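Local coordinates for protein cytochrome P450 monooxygenase (PDB 6KBH) that probably works as a self-sufficient monooxygenase, with a heme P450 domain fused to FMN and [2Fe-2S] reductase modules in one chain, at residues I588-K599 and A618-H627. Numbering follows the deposited sequence.
Sequences ITPVIAMADQVK and AFLDRLARDH. With FMN (flavin mononucleotide), chain B.
Asp-596 holds two residues of the facing segment at once, one with each carboxylate oxygen. OD1 accepts from His-627 NE2 at 2.5 Å, in the plane of the imidazole, while OD2 takes Arg-622 NH2 at 3.1 Å in a salt bridge whose carboxylate and guanidinium planes lie only 6° apart. Arg-622 has a second partner, NH1 hydrogen-bonding the carbonyl oxygen of Cys-525. With an alanine here instead of Asp-596, His-627 NE2 would probably lose its carboxylate partner and the imidazole could turn more easily, while Arg-622 would lose its salt bridge across the contact but keep Cys-525. The methyl of Ala-595 sits over one face of that imidazole, a CH-pi contact 4.1 Å from CB to the centroid, and Tyr-605 meets the imidazole with its ring at a steep angle. Further along, the extended chain of Lys-599 passes the ring edge at CE1 and brings NZ to Asp-626 OD1 in a salt bridge.

The axes of 588-599 and 620-625 run nearly parallel, 14° apart, on one side of the parallel sheet. Helix 588-601 is the crossover between neighbouring strands 578-584 and 605-611, a beta-alpha-beta unit, and helix 620-625 is the next, from 605-611 to 631-635, as in the NAD-binding domain of ferredoxin-reductase-like proteins.

Apolar contacts fill the end nearer the flavin. With CG1 anti to the backbone N (chi1 -171°), Ile-592 sends CD1 among Phe-619 CB, Arg-622 CG and Leu-623 CD1, the last at 3.7 Å. Ile-588 meets Leu-623 tip to tip, CD1 to CD2, and its CG2 reaches the edge of the Phe-619 ring. Beside it, Thr-589 turns CG2 to the same ring edge and packs against the FMN methyl C7M, its OG1 bonded to the Ile-586 carbonyl oxygen.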
loop_
_atom_site.group_PDB
_atom_site.type_symbol
_atom_site.label_atom_id
_atom_site.label_comp_id
_atom_site.label_asym_id
_atom_site.label_seq_id
_atom_site.Cartn_x
_atom_site.Cartn_y
_atom_site.Cartn_z
ATOM N N ILE A 588 -31.350 9.215 11.358
ATOM C CA ILE A 588 -31.394 9.987 12.593
ATOM C C ILE A 588 -30.004 10.144 13.200
ATOM O O ILE A 588 -29.749 11.106 13.937
ATOM C CB ILE A 588 -32.374 9.331 13.583
ATOM C CG1 ILE A 588 -32.557 10.200 14.830
ATOM C CG2 ILE A 588 -31.904 7.933 13.962
ATOM C CD1 ILE A 588 -33.170 11.552 14.547
ATOM N N THR A 589 -29.080 9.226 12.904
ATOM C CA THR A 589 -27.792 9.234 13.596
ATOM C C THR A 589 -26.966 10.489 13.325
ATOM O O THR A 589 -26.531 11.129 14.298
ATOM C CB THR A 589 -27.009 7.958 13.266
ATOM O OG1 THR A 589 -27.228 7.588 11.899
ATOM C CG2 THR A 589 -27.454 6.824 14.175
ATOM N N PRO A 590 -26.701 10.901 12.078
ATOM C CA PRO A 590 -25.887 12.113 11.904
ATOM C C PRO A 590 -26.625 13.387 12.273
ATOM O O PRO A 590 -26.002 14.315 12.800
ATOM C CB PRO A 590 -25.519 12.081 10.416
ATOM C CG PRO A 590 -26.651 11.389 9.783
ATOM C CD PRO A 590 -27.118 10.352 10.772
ATOM N N VAL A 591 -27.934 13.457 12.026
ATOM C CA VAL A 591 -28.662 14.698 12.262
ATOM C C VAL A 591 -28.755 15.001 13.754
ATOM O O VAL A 591 -28.648 16.161 14.172
ATOM C CB VAL A 591 -30.054 14.635 11.606
ATOM C CG1 VAL A 591 -30.738 13.348 11.951
ATOM C CG2 VAL A 591 -30.898 15.786 12.066
ATOM N N ILE A 592 -28.945 13.969 14.581
ATOM C CA ILE A 592 -29.123 14.201 16.012
ATOM C C ILE A 592 -27.867 14.814 16.622
ATOM O O ILE A 592 -27.952 15.616 17.562
ATOM C CB ILE A 592 -29.527 12.895 16.721
ATOM C CG1 ILE A 592 -29.938 13.170 18.166
ATOM C CG2 ILE A 592 -28.401 11.879 16.700
ATOM C CD1 ILE A 592 -31.026 12.251 18.646
ATOM N N ALA A 593 -26.687 14.468 16.100
ATOM C CA ALA A 593 -25.472 15.147 16.538
ATOM C C ALA A 593 -25.442 16.585 16.042
ATOM O O ALA A 593 -24.914 17.465 16.729
ATOM C CB ALA A 593 -24.238 14.384 16.062
ATOM N N MET A 594 -25.999 16.839 14.853
ATOM C CA MET A 594 -26.115 18.211 14.367
ATOM C C MET A 594 -27.138 18.995 15.177
ATOM O O MET A 594 -26.964 20.197 15.409
ATOM C CB MET A 594 -26.484 18.215 12.885
ATOM C CG MET A 594 -25.611 17.321 12.030
ATOM S SD MET A 594 -26.214 17.154 10.345
ATOM C CE MET A 594 -25.519 18.619 9.587
ATOM N N ALA A 595 -28.212 18.333 15.609
ATOM C CA ALA A 595 -29.162 18.977 16.507
ATOM C C ALA A 595 -28.491 19.377 17.815
ATOM O O ALA A 595 -28.813 20.422 18.394
ATOM C CB ALA A 595 -30.347 18.049 16.771
ATOM N N ASP A 596 -27.545 18.564 18.290
ATOM C CA ASP A 596 -26.891 18.855 19.561
ATOM C C ASP A 596 -25.929 20.032 19.441
ATOM O O ASP A 596 -25.876 20.880 20.343
ATOM C CB ASP A 596 -26.170 17.612 20.078
ATOM C CG ASP A 596 -27.129 16.560 20.602
ATOM O OD1 ASP A 596 -28.309 16.894 20.835
ATOM O OD2 ASP A 596 -26.699 15.404 20.793
ATOM N N GLN A 597 -25.151 20.099 18.351
ATOM C CA GLN A 597 -24.296 21.265 18.128
ATOM C C GLN A 597 -25.098 22.556 18.209
ATOM O O GLN A 597 -24.671 23.529 18.840
ATOM C CB GLN A 597 -23.592 21.193 16.766
ATOM C CG GLN A 597 -22.804 19.937 16.463
ATOM C CD GLN A 597 -21.421 20.249 15.899
ATOM O OE1 GLN A 597 -20.498 20.585 16.640
ATOM N NE2 GLN A 597 -21.291 20.199 14.580
ATOM N N VAL A 598 -26.277 22.573 17.585
ATOM C CA VAL A 598 -27.050 23.803 17.483
ATOM C C VAL A 598 -27.687 24.168 18.818
ATOM O O VAL A 598 -27.860 25.352 19.121
ATOM C CB VAL A 598 -28.103 23.675 16.372
ATOM C CG1 VAL A 598 -28.928 24.943 16.267
ATOM C CG2 VAL A 598 -27.429 23.372 15.043
ATOM N N LYS A 599 -28.046 23.181 19.640
ATOM C CA LYS A 599 -28.543 23.519 20.969
ATOM C C LYS A 599 -27.440 24.122 21.826
ATOM O O LYS A 599 -27.721 24.952 22.697
ATOM C CB LYS A 599 -29.169 22.291 21.638
ATOM C CG LYS A 599 -28.285 21.496 22.590
ATOM C CD LYS A 599 -29.168 20.837 23.645
ATOM C CE LYS A 599 -28.395 19.937 24.589
ATOM N NZ LYS A 599 -29.302 19.401 25.639
ATOM N N ALA A 618 -35.232 4.930 16.416
ATOM C CA ALA A 618 -34.275 5.095 17.496
ATOM C C ALA A 618 -34.159 6.559 17.902
ATOM O O ALA A 618 -34.374 7.471 17.098
ATOM C CB ALA A 618 -32.905 4.561 17.082
ATOM N N PHE A 619 -33.836 6.768 19.177
ATOM C CA PHE A 619 -33.508 8.047 19.802
ATOM C C PHE A 619 -34.718 8.929 20.074
ATOM O O PHE A 619 -34.527 10.079 20.477
ATOM C CB PHE A 619 -32.491 8.849 18.982
ATOM C CG PHE A 619 -31.142 8.199 18.896
ATOM C CD1 PHE A 619 -30.379 8.011 20.036
ATOM C CD2 PHE A 619 -30.639 7.770 17.680
ATOM C CE1 PHE A 619 -29.136 7.411 19.965
ATOM C CE2 PHE A 619 -29.396 7.168 17.602
ATOM C CZ PHE A 619 -28.644 6.989 18.746
ATOM N N LEU A 620 -35.947 8.442 19.875
ATOM C CA LEU A 620 -37.113 9.209 20.309
ATOM C C LEU A 620 -37.032 9.511 21.799
ATOM O O LEU A 620 -37.345 10.624 22.238
ATOM C CB LEU A 620 -38.397 8.446 19.993
ATOM C CG LEU A 620 -38.649 8.057 18.538
ATOM C CD1 LEU A 620 -39.764 7.040 18.481
ATOM C CD2 LEU A 620 -38.995 9.278 17.702
ATOM N N ASP A 621 -36.617 8.518 22.589
ATOM C CA ASP A 621 -36.262 8.738 23.986
ATOM C C ASP A 621 -35.261 9.879 24.116
ATOM O O ASP A 621 -35.491 10.858 24.832
ATOM C CB ASP A 621 -35.678 7.449 24.561
ATOM C CG ASP A 621 -34.737 6.757 23.584
ATOM O OD1 ASP A 621 -35.166 6.480 22.444
ATOM O OD2 ASP A 621 -33.567 6.509 23.945
ATOM N N ARG A 622 -34.133 9.751 23.421
ATOM C CA ARG A 622 -33.135 10.812 23.386
ATOM C C ARG A 622 -33.728 12.108 22.846
ATOM O O ARG A 622 -33.458 13.196 23.372
ATOM C CB ARG A 622 -31.962 10.348 22.534
ATOM C CG ARG A 622 -31.026 11.424 22.062
ATOM C CD ARG A 622 -29.645 10.837 21.958
ATOM N NE ARG A 622 -28.651 11.784 21.479
ATOM C CZ ARG A 622 -27.418 11.431 21.144
ATOM N NH1 ARG A 622 -27.051 10.159 21.242
ATOM N NH2 ARG A 622 -26.551 12.339 20.721
ATOM N N LEU A 623 -34.557 12.005 21.800
ATOM C CA LEU A 623 -35.193 13.168 21.181
ATOM C C LEU A 623 -36.289 13.767 22.054
ATOM O O LEU A 623 -36.715 14.898 21.800
ATOM C CB LEU A 623 -35.771 12.763 19.827
ATOM C CG LEU A 623 -35.581 13.612 18.577
ATOM C CD1 LEU A 623 -34.187 14.186 18.541
ATOM C CD2 LEU A 623 -35.811 12.713 17.380
ATOM N N ALA A 624 -36.775 13.027 23.053
ATOM C CA ALA A 624 -37.782 13.544 23.970
ATOM C C ALA A 624 -37.156 14.305 25.130
ATOM O O ALA A 624 -37.630 15.384 25.496
ATOM C CB ALA A 624 -38.645 12.401 24.509
ATOM N N ARG A 625 -36.091 13.754 25.712
ATOM C CA ARG A 625 -35.419 14.399 26.836
ATOM C C ARG A 625 -34.756 15.704 26.419
ATOM O O ARG A 625 -34.702 16.653 27.212
ATOM C CB ARG A 625 -34.397 13.428 27.429
ATOM C CG ARG A 625 -33.305 14.047 28.285
ATOM C CD ARG A 625 -31.947 13.431 27.947
ATOM N NE ARG A 625 -31.328 14.056 26.781
ATOM C CZ ARG A 625 -30.259 13.578 26.152
ATOM N NH1 ARG A 625 -29.677 12.462 26.570
ATOM N NH2 ARG A 625 -29.769 14.225 25.103
ATOM N N ASP A 626 -34.256 15.770 25.187
ATOM C CA ASP A 626 -33.656 16.972 24.631
ATOM C C ASP A 626 -34.245 17.209 23.250
ATOM O O ASP A 626 -34.589 16.260 22.543
ATOM C CB ASP A 626 -32.129 16.850 24.541
ATOM C CG ASP A 626 -31.436 17.264 25.821
ATOM O OD1 ASP A 626 -31.535 18.451 26.199
ATOM O OD2 ASP A 626 -30.799 16.401 26.455
ATOM N N HIS A 627 -34.369 18.481 22.874
ATOM C CA HIS A 627 -35.013 18.904 21.633
ATOM C C HIS A 627 -36.492 18.534 21.597
ATOM O O HIS A 627 -37.115 18.603 20.530
ATOM C CB HIS A 627 -34.315 18.326 20.391
ATOM C CG HIS A 627 -32.823 18.253 20.513
ATOM N ND1 HIS A 627 -32.027 19.373 20.611
ATOM C CD2 HIS A 627 -31.983 17.191 20.559
ATOM C CE1 HIS A 627 -30.762 19.007 20.708
ATOM N NE2 HIS A 627 -30.707 17.688 20.680
HETATM N N1 FMN B . -23.120 4.952 4.685
HETATM C C2 FMN B . -22.333 5.947 4.250
HETATM O O2 FMN B . -21.865 5.889 3.066
HETATM N N3 FMN B . -22.018 7.000 5.016
HETATM C C4 FMN B . -22.511 7.066 6.269
HETATM O O4 FMN B . -22.209 8.121 7.065
HETATM C C4A FMN B . -23.333 6.047 6.747
HETATM N N5 FMN B . -23.816 6.125 7.998
HETATM C C5A FMN B . -24.600 5.139 8.446
HETATM C C6 FMN B . -25.083 5.249 9.738
HETATM C C7 FMN B . -25.895 4.265 10.250
HETATM C C7M FMN B . -26.356 4.513 11.707
HETATM C C8 FMN B . -26.247 3.152 9.477
HETATM C C8M FMN B . -27.134 2.040 10.001
HETATM C C9 FMN B . -25.773 3.050 8.174
HETATM C C9A FMN B . -24.933 4.038 7.650
HETATM N N10 FMN B . -24.451 3.966 6.389
HETATM C C10 FMN B . -23.645 4.964 5.932
HETATM C "C1'" FMN B . -24.742 2.801 5.496
HETATM C "C2'" FMN B . -23.778 1.661 5.711
HETATM O "O2'" FMN B . -22.498 1.934 5.311
HETATM C "C3'" FMN B . -24.245 0.415 5.004
HETATM O "O3'" FMN B . -24.457 0.589 3.628
HETATM C "C4'" FMN B . -25.513 -0.160 5.672
HETATM O "O4'" FMN B . -25.572 -0.257 7.044
HETATM C "C5'" FMN B . -25.768 -1.634 5.234
HETATM O "O5'" FMN B . -24.618 -2.512 5.149
HETATM P P FMN B . -24.769 -3.861 4.360
HETATM O O1P FMN B . -23.418 -4.333 3.887
HETATM O O2P FMN B . -25.350 -4.930 5.231
HETATM O O3P FMN B . -25.678 -3.607 3.199
#